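Local coordinates for E3 SUMO-protein ligase SIZ1 (PDB 3I2D) that acts as a SUMO E3 ligase that promotes attachment of SUMO (Smt3) to septins and PCNA, its SP-RING zinc finger engaging the conjugating enzyme UBC9, at residues Glu70-Tyr74 against Ile156-Lys160; Val87-Arg93 against Leu186-Phe190; Leu121-Asn127 against Lys193-Leu197; Ile137-Asn143 against Gly164-Ala169. The contacts are given in a common frame with arbitrary orientation. Residue numbers count along the deposited sequence, not the author numbering.

Contact 1 (Glu70-Tyr74 against Ile156-Lys160); sequences ESPFY and IRGFK
Two irregular loops of the PINIT domain meet here through side chains, the nearest CA atoms, those of Phe73 and Gly158, being 8.9 Å apart. Residues 70-74 make a type I beta turn from Ser71 to Tyr74, inside which the Phe73 N to Ser71 OG hydrogen bond is weak (3.3 Å). Along residues 156-160, Ile156 hardly touches the turn. Arg157 does: chi1 t, with chi2 and chi3 between wells, carries its NH2 to Phe73 O in a weak hydrogen bond (2.7 Å, 129° at the hydrogen). The same NH2 also bonds the O of Ile205, just after strand 195-204. Gly158 lets the chain bend with phi/psi of -119/-124°, and Phe159 follows in the left-handed region (41/49°). With chi1 m, the Phe159 ring reaches the turn: CZ lies 3.6 Å from Ser71 OG, which is near the ring plane, 3.6 Å from Tyr74 CE2 and 4.3 Å from Phe73 CB. The Tyr74 (chi1 p) and Phe159 rings are oblique, with centroids 5.8 Å apart and planes at 50°. The Phe73 side chain packs on Leu284 of helix 276-285 and Leu210 of helix 207-215, placing the contact where the PINIT domain faces the SP-RING region. Chemically, the Tyr74-Phe159 pair, with Phe73 CB, supplies most of the apolar packing, and Arg157 adds a weak polar link to Phe73 O.

Contact 2 (Val87-Arg93 against Leu186-Phe190); sequences VEVTGGR and LIYAF
A corner in the chain of the PINIT domain, where strand 74-90 gives way to strand 93-100 and the chain passes from one antiparallel sheet to the other, wraps around the end of strand 182-191. The corner falls at Gly91 and Gly92, and Thr90 prepares it with an ST turn, Gly92 N to Thr90 OG1 at 3.1 Å. Beyond it, Arg93 and Ala189 form an antiparallel non-hydrogen-bonded pair, CA to CA 4.2 Å, with both side chains on the same face. Phe190 N donates to Gly92 O (3.0 Å, 161°), and Phe190 itself turns the chain in the left-handed region (56/61°). CA-H...O contacts accompany the pairing: Ala189 CA to Gly92 O at 3.3 Å and Arg93 CA to Tyr188 O at 3.5 Å. Tyr188, chi1 p, reaches back across the bend, where its OH accepts from Glu88 N (3.1 Å, 171°). Its ring is covered by Val87, whose CG1 stands 3.5 Å from the ring centroid and 9° off the normal, a CH-pi contact; Thr90 CG2 is 3.7 Å from Tyr188 CE1. Val87 CG2 also meets Leu186 CD2 at 3.7 Å. Outside, the extended Arg93 lays its guanidinium along Ile187, NH2 to CD1 3.4 Å. By turning at Gly91 and Gly92, the chain supplies neighbouring strands to the two antiparallel sheets of this PINIT domain.

Contact 3 (Leu121-Asn127 against Lys193-Leu197); sequences LFSGMIN and KEYKL
Backbone hydrogen bonds set the register. Strands 121-125 and 195-197 run antiparallel, their axes 4.6 Å apart at closest approach and 159° between directions. Gly124 and Lys196 are the hydrogen-bonded pair: Gly124 N to Lys196 O is 3.1 Å and Lys196 N to Gly124 O is 2.8 Å. On either side lie non-hydrogen-bonded pairs, Ser123 with Leu197 (CA to CA 4.3 Å) and Met125 with Tyr195 (4.2 Å between CA atoms). Past the strand end, Ile126 N still donates to Glu194 O at 3.0 Å. CA-H...O contacts fill in between, among them Leu197 CA to Phe122 O and Tyr195 CA to Gly124 O, at 3.0 and 3.1 Å. These are the two central strands of one antiparallel PINIT sheet: strand 195-204 has strand 74-90 on its other edge, and strand 117-125 is followed by strand 169-170. Apolar packing comes next. Leu121 CD1 approaches Leu197 CB (3.9 Å) on the face that also carries Ser123, whose OG bonds Gln138 O. Met125, chi1 m, sets CG 3.7 Å from Tyr195 CE2 and SD 5.4 Å from the Tyr195 ring centroid, 35° off its normal, an oblique Met-aromatic contact. Polar links finish the open end: a water accepts from Asn127 N and donates to Glu194 O, both 3.1 Å, and Lys193 NZ donates to Asn127 O at 3.2 Å.

Contact 4 (Ile137-Asn143 against Gly164-Ala169); sequences IQFPFPN and GTAKPA
Ile137 turns its chi1 m side chain onto Pro168, CD1 to CD 3.5 Å, while its CG2 sits 3.5 Å from Lys167 N. This is loop-to-loop packing within the PINIT domain: residues 137-143 connect strand 117-125 to strand 143-147, and residues 164-169 lead into strand 169-170. The nearest CA atoms are Gln138 with Ala166 at 4.7 Å and Phe139 with Thr165 at 4.6 Å. Residues 137-141 are extended, whereas Gly164 and Thr165 form a short 3-10 segment, after which Lys167 returns to an extended conformation. One strong backbone bond joins the loops, Phe139 N to Thr165 O (2.7 Å, 165°). Two CA-H...O contacts flank it: Gln138 CA to Thr165 O at 3.1 Å and Ala166 CA to Ile137 O at 3.2 Å. Phe139, chi1 m, points its CA-CB bond toward residues 164-169, and its ring reaches them with CE1 3.7 Å from Lys167 O and 4.3 Å from Pro168 CA; Thr165 O is near the plane of that ring. Thr165, the most covered residue here, directs CG2 to the edge of Phe141 (3.8 Å from CD1). The peptide before Pro142 is cis, and just beyond it Asn143, chi1 p, folds its amide back so that ND2 donates to Pro140 O at 2.9 Å. A water accepts from the same Asn143 ND2 at 2.9 Å and donates weakly to Gly164 O at 3.3 Å.

In the fold
All four contacts belong to the PINIT domain and lie away from the zinc site, though contact 1 abuts helix 276-285 of the SP-RING region. Contacts 3 and 4, centres about 9 Å apart, are the closest pair: both segments of contact 4 run beside strand 117-125, through Ser123 O to Gln138 N and Leu121 N to Ala169 O, each 2.8 Å. Contact 2 lies about 12 Å from contact 3, centre to centre, and shares the sheet containing strands 74-90 and 195-204. Contact 1 is about 27 Å from contact 2 between centres. Along the chain, first segments precede all second ones, and contact 4 falls within the spans of contacts 2 and 3, so distant sequence is interwoven into one compact domain.

Contact 1 (Glu70-Tyr74 against Ile156-Lys160)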
loop_
_atom_site.group_PDB
_atom_site.type_symbol
_atom_site.label_atom_id
_atom_site.label_comp_id
_atom_site.label_asym_id
_atom_site.label_seq_id
_atom_site.Cartn_x
_atom_site.Cartn_y
_atom_site.Cartn_z
ATOM N N GLU A 70 -4.921 -5.972 1.672
ATOM C CA GLU A 70 -3.762 -5.392 2.316
ATOM C C GLU A 70 -3.033 -4.325 1.522
ATOM O O GLU A 70 -3.243 -4.136 0.329
ATOM C CB GLU A 70 -2.771 -6.495 2.687
ATOM C CG GLU A 70 -3.293 -7.498 3.699
ATOM C CD GLU A 70 -2.684 -8.860 3.484
ATOM O OE1 GLU A 70 -1.439 -8.936 3.409
ATOM O OE2 GLU A 70 -3.445 -9.848 3.379
ATOM N N SER A 71 -2.187 -3.609 2.246
ATOM C CA SER A 71 -1.340 -2.575 1.705
ATOM C C SER A 71 -0.025 -2.789 2.419
ATOM O O SER A 71 0.002 -3.080 3.617
ATOM C CB SER A 71 -1.869 -1.198 2.056
ATOM O OG SER A 71 -0.960 -0.205 1.621
ATOM N N PRO A 72 1.089 -2.676 1.696
ATOM C CA PRO A 72 2.373 -2.871 2.366
ATOM C C PRO A 72 2.732 -1.684 3.258
ATOM O O PRO A 72 3.767 -1.712 3.929
ATOM C CB PRO A 72 3.341 -3.035 1.200
ATOM C CG PRO A 72 2.737 -2.151 0.151
ATOM C CD PRO A 72 1.269 -2.487 0.247
ATOM N N PHE A 73 1.874 -0.659 3.285
ATOM C CA PHE A 73 2.132 0.539 4.095
ATOM C C PHE A 73 1.612 0.525 5.527
ATOM O O PHE A 73 1.884 1.436 6.305
ATOM C CB PHE A 73 1.644 1.797 3.368
ATOM C CG PHE A 73 2.452 2.119 2.158
ATOM C CD1 PHE A 73 1.920 1.953 0.882
ATOM C CD2 PHE A 73 3.777 2.515 2.289
ATOM C CE1 PHE A 73 2.694 2.171 -0.243
ATOM C CE2 PHE A 73 4.566 2.737 1.166
ATOM C CZ PHE A 73 4.024 2.565 -0.103
ATOM N N TYR A 74 0.842 -0.493 5.871
ATOM C CA TYR A 74 0.377 -0.625 7.234
ATOM C C TYR A 74 0.095 -2.100 7.476
ATOM O O TYR A 74 -0.225 -2.845 6.549
ATOM C CB TYR A 74 -0.834 0.272 7.497
ATOM C CG TYR A 74 -2.049 0.039 6.632
ATOM C CD1 TYR A 74 -2.799 -1.135 6.747
ATOM C CD2 TYR A 74 -2.492 1.024 5.746
ATOM C CE1 TYR A 74 -3.961 -1.322 6.008
ATOM C CE2 TYR A 74 -3.648 0.847 5.002
ATOM C CZ TYR A 74 -4.379 -0.330 5.135
ATOM O OH TYR A 74 -5.510 -0.528 4.376
ATOM N N ILE A 156 -5.795 10.411 6.310
ATOM C CA ILE A 156 -4.792 9.588 6.967
ATOM C C ILE A 156 -3.482 9.778 6.223
ATOM O O ILE A 156 -3.419 10.540 5.254
ATOM C CB ILE A 156 -5.174 8.098 6.984
ATOM C CG1 ILE A 156 -5.609 7.632 5.596
ATOM C CG2 ILE A 156 -6.275 7.878 7.992
ATOM C CD1 ILE A 156 -6.081 6.195 5.591
ATOM N N ARG A 157 -2.442 9.093 6.685
ATOM C CA ARG A 157 -1.111 9.199 6.111
ATOM C C ARG A 157 -1.006 9.402 4.600
ATOM O O ARG A 157 -0.586 10.472 4.145
ATOM C CB ARG A 157 -0.271 7.993 6.506
ATOM C CG ARG A 157 1.173 8.156 6.118
ATOM C CD ARG A 157 2.049 7.443 7.086
ATOM N NE ARG A 157 2.592 6.194 6.566
ATOM C CZ ARG A 157 1.872 5.150 6.173
ATOM N NH1 ARG A 157 0.542 5.183 6.219
ATOM N NH2 ARG A 157 2.500 4.051 5.785
ATOM N N GLY A 158 -1.347 8.391 3.810
ATOM C CA GLY A 158 -1.241 8.578 2.374
ATOM C C GLY A 158 -2.586 8.414 1.718
ATOM O O GLY A 158 -3.539 9.103 2.066
ATOM N N PHE A 159 -2.657 7.500 0.760
ATOM C CA PHE A 159 -3.898 7.205 0.061
ATOM C C PHE A 159 -4.704 8.447 -0.273
ATOM O O PHE A 159 -5.906 8.491 -0.021
ATOM C CB PHE A 159 -4.733 6.261 0.921
ATOM C CG PHE A 159 -3.951 5.098 1.446
ATOM C CD1 PHE A 159 -3.248 5.202 2.635
ATOM C CD2 PHE A 159 -3.877 3.909 0.723
ATOM C CE1 PHE A 159 -2.482 4.138 3.097
ATOM C CE2 PHE A 159 -3.113 2.841 1.175
ATOM C CZ PHE A 159 -2.415 2.957 2.364
ATOM N N LYS A 160 -4.059 9.454 -0.853
ATOM C CA LYS A 160 -4.781 10.676 -1.163
ATOM C C LYS A 160 -5.553 10.551 -2.472
ATOM O O LYS A 160 -6.413 11.370 -2.779
ATOM C CB LYS A 160 -3.823 11.881 -1.195
ATOM C CG LYS A 160 -2.864 11.871 -2.335
ATOM C CD LYS A 160 -2.351 13.270 -2.661
ATOM C CE LYS A 160 -1.348 13.791 -1.645
ATOM N NZ LYS A 160 -0.553 14.897 -2.260
#

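Contact 2 (Val87-Arg93 against Leu186-Phe190)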
loop_
_atom_site.group_PDB
_atom_site.type_symbol
_atom_site.label_atom_id
_atom_site.label_comp_id
_atom_site.label_asym_id
_atom_site.label_seq_id
_atom_site.Cartn_x
_atom_site.Cartn_y
_atom_site.Cartn_z
ATOM N N VAL A 87 -23.594 -1.736 10.057
ATOM C CA VAL A 87 -24.353 -0.693 9.398
ATOM C C VAL A 87 -25.521 -1.427 8.763
ATOM O O VAL A 87 -25.335 -2.384 8.006
ATOM C CB VAL A 87 -23.513 0.012 8.318
ATOM C CG1 VAL A 87 -24.392 0.932 7.483
ATOM C CG2 VAL A 87 -22.413 0.819 8.973
ATOM N N GLU A 88 -26.730 -0.990 9.084
ATOM C CA GLU A 88 -27.930 -1.630 8.555
ATOM C C GLU A 88 -28.483 -0.970 7.301
ATOM O O GLU A 88 -28.068 0.125 6.914
ATOM C CB GLU A 88 -29.021 -1.643 9.625
ATOM C CG GLU A 88 -28.862 -2.717 10.691
ATOM C CD GLU A 88 -29.908 -2.599 11.793
ATOM O OE1 GLU A 88 -30.109 -3.591 12.533
ATOM O OE2 GLU A 88 -30.523 -1.510 11.923
ATOM N N VAL A 89 -29.429 -1.657 6.673
ATOM C CA VAL A 89 -30.098 -1.157 5.487
ATOM C C VAL A 89 -31.245 -0.295 5.992
ATOM O O VAL A 89 -32.119 -0.780 6.707
ATOM C CB VAL A 89 -30.641 -2.312 4.674
ATOM C CG1 VAL A 89 -31.356 -1.794 3.443
ATOM C CG2 VAL A 89 -29.490 -3.216 4.272
ATOM N N THR A 90 -31.237 0.983 5.627
ATOM C CA THR A 90 -32.254 1.928 6.091
ATOM C C THR A 90 -32.488 2.951 5.003
ATOM O O THR A 90 -31.561 3.299 4.285
ATOM C CB THR A 90 -31.781 2.670 7.388
ATOM O OG1 THR A 90 -32.726 3.683 7.752
ATOM C CG2 THR A 90 -30.442 3.338 7.162
ATOM N N GLY A 91 -33.722 3.429 4.874
ATOM C CA GLY A 91 -34.025 4.413 3.844
ATOM C C GLY A 91 -33.868 5.813 4.399
ATOM O O GLY A 91 -33.999 6.827 3.705
ATOM N N GLY A 92 -33.590 5.849 5.692
ATOM C CA GLY A 92 -33.382 7.104 6.365
ATOM C C GLY A 92 -32.006 7.105 6.990
ATOM O O GLY A 92 -31.068 6.480 6.484
ATOM N N ARG A 93 -31.907 7.814 8.104
ATOM C CA ARG A 93 -30.685 7.953 8.857
ATOM C C ARG A 93 -30.574 6.768 9.810
ATOM O O ARG A 93 -31.576 6.139 10.175
ATOM C CB ARG A 93 -30.740 9.273 9.623
ATOM C CG ARG A 93 -29.499 9.667 10.385
ATOM C CD ARG A 93 -29.605 11.151 10.754
ATOM N NE ARG A 93 -28.623 11.588 11.742
ATOM C CZ ARG A 93 -28.618 11.201 13.015
ATOM N NH1 ARG A 93 -29.546 10.365 13.463
ATOM N NH2 ARG A 93 -27.686 11.652 13.843
ATOM N N LEU A 186 -20.708 6.286 14.125
ATOM C CA LEU A 186 -20.811 6.420 12.675
ATOM C C LEU A 186 -22.263 6.698 12.311
ATOM O O LEU A 186 -23.157 5.907 12.601
ATOM C CB LEU A 186 -20.373 5.145 11.952
ATOM C CG LEU A 186 -20.553 5.211 10.427
ATOM C CD1 LEU A 186 -19.463 6.068 9.791
ATOM C CD2 LEU A 186 -20.495 3.806 9.862
ATOM N N ILE A 187 -22.492 7.835 11.683
ATOM C CA ILE A 187 -23.823 8.202 11.263
ATOM C C ILE A 187 -23.895 8.002 9.757
ATOM O O ILE A 187 -23.100 8.573 9.014
ATOM C CB ILE A 187 -24.105 9.670 11.566
ATOM C CG1 ILE A 187 -24.018 9.906 13.075
ATOM C CG2 ILE A 187 -25.470 10.057 11.027
ATOM C CD1 ILE A 187 -24.306 11.323 13.460
ATOM N N TYR A 188 -24.834 7.178 9.308
ATOM C CA TYR A 188 -25.004 6.933 7.884
ATOM C C TYR A 188 -26.440 7.188 7.461
ATOM O O TYR A 188 -27.312 7.457 8.296
ATOM C CB TYR A 188 -24.607 5.502 7.559
ATOM C CG TYR A 188 -25.305 4.471 8.404
ATOM C CD1 TYR A 188 -26.442 3.818 7.945
ATOM C CD2 TYR A 188 -24.815 4.143 9.666
ATOM C CE1 TYR A 188 -27.079 2.845 8.733
ATOM C CE2 TYR A 188 -25.438 3.180 10.455
ATOM C CZ TYR A 188 -26.571 2.534 9.986
ATOM O OH TYR A 188 -27.200 1.599 10.775
ATOM N N ALA A 189 -26.687 7.094 6.159
ATOM C CA ALA A 189 -28.023 7.330 5.621
ATOM C C ALA A 189 -28.212 6.727 4.243
ATOM O O ALA A 189 -27.291 6.703 3.446
ATOM C CB ALA A 189 -28.294 8.825 5.547
ATOM N N PHE A 190 -29.418 6.245 3.962
ATOM C CA PHE A 190 -29.731 5.695 2.641
ATOM C C PHE A 190 -28.800 4.579 2.226
ATOM O O PHE A 190 -28.100 4.675 1.212
ATOM C CB PHE A 190 -29.667 6.809 1.599
ATOM C CG PHE A 190 -30.126 8.127 2.121
ATOM C CD1 PHE A 190 -29.363 9.270 1.920
ATOM C CD2 PHE A 190 -31.320 8.227 2.825
ATOM C CE1 PHE A 190 -29.778 10.496 2.411
ATOM C CE2 PHE A 190 -31.748 9.448 3.324
ATOM C CZ PHE A 190 -30.976 10.590 3.115
#

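Contact 3 (Leu121-Asn127 against Lys193-Leu197)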
loop_
_atom_site.group_PDB
_atom_site.type_symbol
_atom_site.label_atom_id
_atom_site.label_comp_id
_atom_site.label_asym_id
_atom_site.label_seq_id
_atom_site.Cartn_x
_atom_site.Cartn_y
_atom_site.Cartn_z
ATOM N N LEU A 121 -10.002 2.608 11.613
ATOM C CA LEU A 121 -11.318 2.020 11.573
ATOM C C LEU A 121 -11.519 1.588 10.120
ATOM O O LEU A 121 -11.269 2.362 9.190
ATOM C CB LEU A 121 -12.363 3.036 11.984
ATOM C CG LEU A 121 -13.797 2.525 11.955
ATOM C CD1 LEU A 121 -13.940 1.285 12.830
ATOM C CD2 LEU A 121 -14.709 3.650 12.411
ATOM N N PHE A 122 -11.913 0.334 9.930
ATOM C CA PHE A 122 -12.146 -0.199 8.592
ATOM C C PHE A 122 -13.626 -0.451 8.400
ATOM O O PHE A 122 -14.372 -0.601 9.369
ATOM C CB PHE A 122 -11.415 -1.532 8.372
ATOM C CG PHE A 122 -9.932 -1.400 8.238
ATOM C CD1 PHE A 122 -9.143 -1.108 9.342
ATOM C CD2 PHE A 122 -9.323 -1.558 7.002
ATOM C CE1 PHE A 122 -7.782 -0.976 9.218
ATOM C CE2 PHE A 122 -7.956 -1.426 6.866
ATOM C CZ PHE A 122 -7.183 -1.136 7.978
ATOM N N SER A 123 -14.039 -0.516 7.143
ATOM C CA SER A 123 -15.419 -0.782 6.824
ATOM C C SER A 123 -15.460 -1.614 5.570
ATOM O O SER A 123 -14.651 -1.429 4.682
ATOM C CB SER A 123 -16.165 0.519 6.600
ATOM O OG SER A 123 -17.504 0.265 6.232
ATOM N N GLY A 124 -16.399 -2.542 5.502
ATOM C CA GLY A 124 -16.531 -3.375 4.326
ATOM C C GLY A 124 -17.967 -3.837 4.242
ATOM O O GLY A 124 -18.702 -3.726 5.212
ATOM N N MET A 125 -18.388 -4.345 3.096
ATOM C CA MET A 125 -19.765 -4.811 2.986
ATOM C C MET A 125 -19.857 -6.266 3.435
ATOM O O MET A 125 -18.909 -7.025 3.282
ATOM C CB MET A 125 -20.264 -4.718 1.544
ATOM C CG MET A 125 -20.083 -3.379 0.890
ATOM S SD MET A 125 -20.638 -3.504 -0.812
ATOM C CE MET A 125 -21.925 -2.282 -0.794
ATOM N N ILE A 126 -21.003 -6.646 3.991
ATOM C CA ILE A 126 -21.219 -8.013 4.423
ATOM C C ILE A 126 -21.340 -8.902 3.175
ATOM O O ILE A 126 -20.930 -10.059 3.175
ATOM C CB ILE A 126 -22.485 -8.112 5.291
ATOM C CG1 ILE A 126 -22.157 -7.721 6.735
ATOM C CG2 ILE A 126 -23.014 -9.528 5.298
ATOM C CD1 ILE A 126 -21.568 -6.347 6.897
ATOM N N ASN A 127 -21.886 -8.345 2.104
ATOM C CA ASN A 127 -22.037 -9.082 0.859
ATOM C C ASN A 127 -21.418 -8.267 -0.256
ATOM O O ASN A 127 -22.123 -7.618 -1.020
ATOM C CB ASN A 127 -23.520 -9.333 0.564
ATOM C CG ASN A 127 -24.083 -10.506 1.358
ATOM O OD1 ASN A 127 -23.834 -11.664 1.020
ATOM N ND2 ASN A 127 -24.831 -10.212 2.427
ATOM N N LYS A 193 -27.107 -1.701 1.325
ATOM C CA LYS A 193 -26.363 -2.895 1.686
ATOM C C LYS A 193 -25.904 -2.784 3.134
ATOM O O LYS A 193 -25.898 -1.693 3.686
ATOM C CB LYS A 193 -25.160 -3.028 0.749
ATOM C CG LYS A 193 -25.501 -2.643 -0.670
ATOM C CD LYS A 193 -24.628 -3.334 -1.710
ATOM C CE LYS A 193 -24.761 -4.854 -1.678
ATOM N NZ LYS A 193 -23.824 -5.473 -2.672
ATOM N N GLU A 194 -25.551 -3.910 3.754
ATOM C CA GLU A 194 -25.057 -3.901 5.129
ATOM C C GLU A 194 -23.537 -3.791 5.135
ATOM O O GLU A 194 -22.874 -4.275 4.224
ATOM C CB GLU A 194 -25.460 -5.168 5.870
ATOM C CG GLU A 194 -26.831 -5.102 6.496
ATOM C CD GLU A 194 -27.084 -6.250 7.451
ATOM O OE1 GLU A 194 -26.971 -7.418 7.008
ATOM O OE2 GLU A 194 -27.390 -5.981 8.638
ATOM N N TYR A 195 -22.988 -3.143 6.158
ATOM C CA TYR A 195 -21.545 -2.988 6.264
ATOM C C TYR A 195 -21.086 -3.361 7.670
ATOM O O TYR A 195 -21.845 -3.274 8.625
ATOM C CB TYR A 195 -21.115 -1.545 6.000
ATOM C CG TYR A 195 -21.493 -0.965 4.657
ATOM C CD1 TYR A 195 -22.822 -0.648 4.353
ATOM C CD2 TYR A 195 -20.513 -0.677 3.712
ATOM C CE1 TYR A 195 -23.156 -0.052 3.139
ATOM C CE2 TYR A 195 -20.832 -0.087 2.508
ATOM C CZ TYR A 195 -22.150 0.225 2.225
ATOM O OH TYR A 195 -22.441 0.816 1.025
ATOM N N LYS A 196 -19.836 -3.767 7.805
ATOM C CA LYS A 196 -19.328 -4.119 9.117
ATOM C C LYS A 196 -18.026 -3.351 9.313
ATOM O O LYS A 196 -17.192 -3.292 8.410
ATOM C CB LYS A 196 -19.100 -5.635 9.210
ATOM C CG LYS A 196 -19.008 -6.162 10.625
ATOM C CD LYS A 196 -18.989 -7.680 10.639
ATOM C CE LYS A 196 -18.921 -8.253 12.060
ATOM N NZ LYS A 196 -20.117 -7.926 12.897
ATOM N N LEU A 197 -17.864 -2.734 10.478
ATOM C CA LEU A 197 -16.656 -1.979 10.753
ATOM C C LEU A 197 -15.801 -2.694 11.783
ATOM O O LEU A 197 -16.314 -3.454 12.596
ATOM C CB LEU A 197 -17.006 -0.579 11.245
ATOM C CG LEU A 197 -17.688 0.321 10.212
ATOM C CD1 LEU A 197 -19.094 -0.190 9.895
ATOM C CD2 LEU A 197 -17.766 1.722 10.766
HETATM O O HOH W 1 -23.778 -5.954 1.811
#

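Contact 4 (Ile137-Asn143 against Gly164-Ala169)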
loop_
_atom_site.group_PDB
_atom_site.type_symbol
_atom_site.label_atom_id
_atom_site.label_comp_id
_atom_site.label_asym_id
_atom_site.label_seq_id
_atom_site.Cartn_x
_atom_site.Cartn_y
_atom_site.Cartn_z
ATOM N N ILE A 137 -11.917 -1.858 1.091
ATOM C CA ILE A 137 -12.314 -0.978 2.180
ATOM C C ILE A 137 -13.399 -0.070 1.630
ATOM O O ILE A 137 -13.163 0.708 0.714
ATOM C CB ILE A 137 -11.153 -0.134 2.672
ATOM C CG1 ILE A 137 -10.136 -1.037 3.369
ATOM C CG2 ILE A 137 -11.662 0.964 3.586
ATOM C CD1 ILE A 137 -8.811 -0.358 3.668
ATOM N N GLN A 138 -14.597 -0.177 2.182
ATOM C CA GLN A 138 -15.689 0.640 1.704
ATOM C C GLN A 138 -16.712 1.018 2.761
ATOM O O GLN A 138 -17.440 0.164 3.263
ATOM C CB GLN A 138 -16.402 -0.069 0.573
ATOM C CG GLN A 138 -17.271 0.852 -0.230
ATOM C CD GLN A 138 -18.091 0.102 -1.250
ATOM O OE1 GLN A 138 -19.016 -0.633 -0.897
ATOM N NE2 GLN A 138 -17.748 0.264 -2.527
ATOM N N PHE A 139 -16.742 2.311 3.085
ATOM C CA PHE A 139 -17.673 2.891 4.039
ATOM C C PHE A 139 -18.970 3.296 3.331
ATOM O O PHE A 139 -18.966 3.606 2.147
ATOM C CB PHE A 139 -17.074 4.153 4.644
ATOM C CG PHE A 139 -16.073 3.894 5.710
ATOM C CD1 PHE A 139 -14.835 3.360 5.404
ATOM C CD2 PHE A 139 -16.376 4.166 7.037
ATOM C CE1 PHE A 139 -13.917 3.096 6.412
ATOM C CE2 PHE A 139 -15.473 3.906 8.039
ATOM C CZ PHE A 139 -14.239 3.367 7.730
ATOM N N PRO A 140 -20.104 3.289 4.039
ATOM C CA PRO A 140 -21.320 3.699 3.333
ATOM C C PRO A 140 -21.301 5.220 3.136
ATOM O O PRO A 140 -20.770 5.940 3.971
ATOM C CB PRO A 140 -22.430 3.250 4.276
ATOM C CG PRO A 140 -21.786 3.368 5.627
ATOM C CD PRO A 140 -20.425 2.755 5.373
ATOM N N PHE A 141 -21.862 5.693 2.025
ATOM C CA PHE A 141 -21.924 7.117 1.718
ATOM C C PHE A 141 -23.385 7.530 1.597
ATOM O O PHE A 141 -24.186 6.829 0.990
ATOM C CB PHE A 141 -21.219 7.398 0.395
ATOM C CG PHE A 141 -21.164 8.853 0.033
ATOM C CD1 PHE A 141 -20.064 9.634 0.398
ATOM C CD2 PHE A 141 -22.204 9.448 -0.690
ATOM C CE1 PHE A 141 -19.998 10.981 0.046
ATOM C CE2 PHE A 141 -22.150 10.802 -1.050
ATOM C CZ PHE A 141 -21.046 11.567 -0.682
ATOM N N PRO A 142 -23.762 8.666 2.189
ATOM C CA PRO A 142 -22.934 9.607 2.954
ATOM C C PRO A 142 -22.754 9.135 4.404
ATOM O O PRO A 142 -23.523 8.306 4.905
ATOM C CB PRO A 142 -23.745 10.893 2.883
ATOM C CG PRO A 142 -25.175 10.339 3.038
ATOM C CD PRO A 142 -25.171 9.107 2.140
ATOM N N ASN A 143 -21.744 9.659 5.083
ATOM C CA ASN A 143 -21.534 9.276 6.469
ATOM C C ASN A 143 -20.808 10.356 7.234
ATOM O O ASN A 143 -20.236 11.276 6.658
ATOM C CB ASN A 143 -20.751 7.957 6.557
ATOM C CG ASN A 143 -19.245 8.133 6.340
ATOM O OD1 ASN A 143 -18.575 8.808 7.110
ATOM N ND2 ASN A 143 -18.712 7.502 5.299
ATOM N N GLY A 164 -12.573 9.212 0.538
ATOM C CA GLY A 164 -12.699 8.812 1.927
ATOM C C GLY A 164 -13.421 7.517 2.233
ATOM O O GLY A 164 -13.063 6.808 3.179
ATOM N N THR A 165 -14.440 7.196 1.449
ATOM C CA THR A 165 -15.202 5.976 1.684
ATOM C C THR A 165 -14.395 4.728 1.333
ATOM O O THR A 165 -14.789 3.613 1.674
ATOM C CB THR A 165 -16.534 5.968 0.878
ATOM O OG1 THR A 165 -16.265 6.223 -0.505
ATOM C CG2 THR A 165 -17.501 7.029 1.405
ATOM N N ALA A 166 -13.250 4.909 0.687
ATOM C CA ALA A 166 -12.433 3.766 0.297
ATOM C C ALA A 166 -11.103 3.602 1.048
ATOM O O ALA A 166 -10.174 2.971 0.547
ATOM C CB ALA A 166 -12.176 3.820 -1.198
ATOM N N LYS A 167 -10.996 4.168 2.238
ATOM C CA LYS A 167 -9.765 4.020 3.003
ATOM C C LYS A 167 -10.114 4.123 4.466
ATOM O O LYS A 167 -11.069 4.813 4.835
ATOM C CB LYS A 167 -8.741 5.095 2.618
ATOM C CG LYS A 167 -9.170 6.531 2.885
ATOM C CD LYS A 167 -8.257 7.514 2.156
ATOM C CE LYS A 167 -8.780 8.944 2.229
ATOM N NZ LYS A 167 -7.848 9.932 1.599
ATOM N N PRO A 168 -9.355 3.436 5.326
ATOM C CA PRO A 168 -9.618 3.473 6.768
ATOM C C PRO A 168 -9.523 4.882 7.381
ATOM O O PRO A 168 -8.881 5.786 6.829
ATOM C CB PRO A 168 -8.563 2.524 7.323
ATOM C CG PRO A 168 -7.401 2.772 6.410
ATOM C CD PRO A 168 -8.067 2.781 5.047
ATOM N N ALA A 169 -10.165 5.051 8.529
ATOM C CA ALA A 169 -10.165 6.329 9.221
ATOM C C ALA A 169 -9.280 6.276 10.471
ATOM O O ALA A 169 -9.387 5.365 11.277
ATOM C CB ALA A 169 -11.586 6.709 9.591
HETATM O O HOH W 2 -15.801 7.229 5.018
#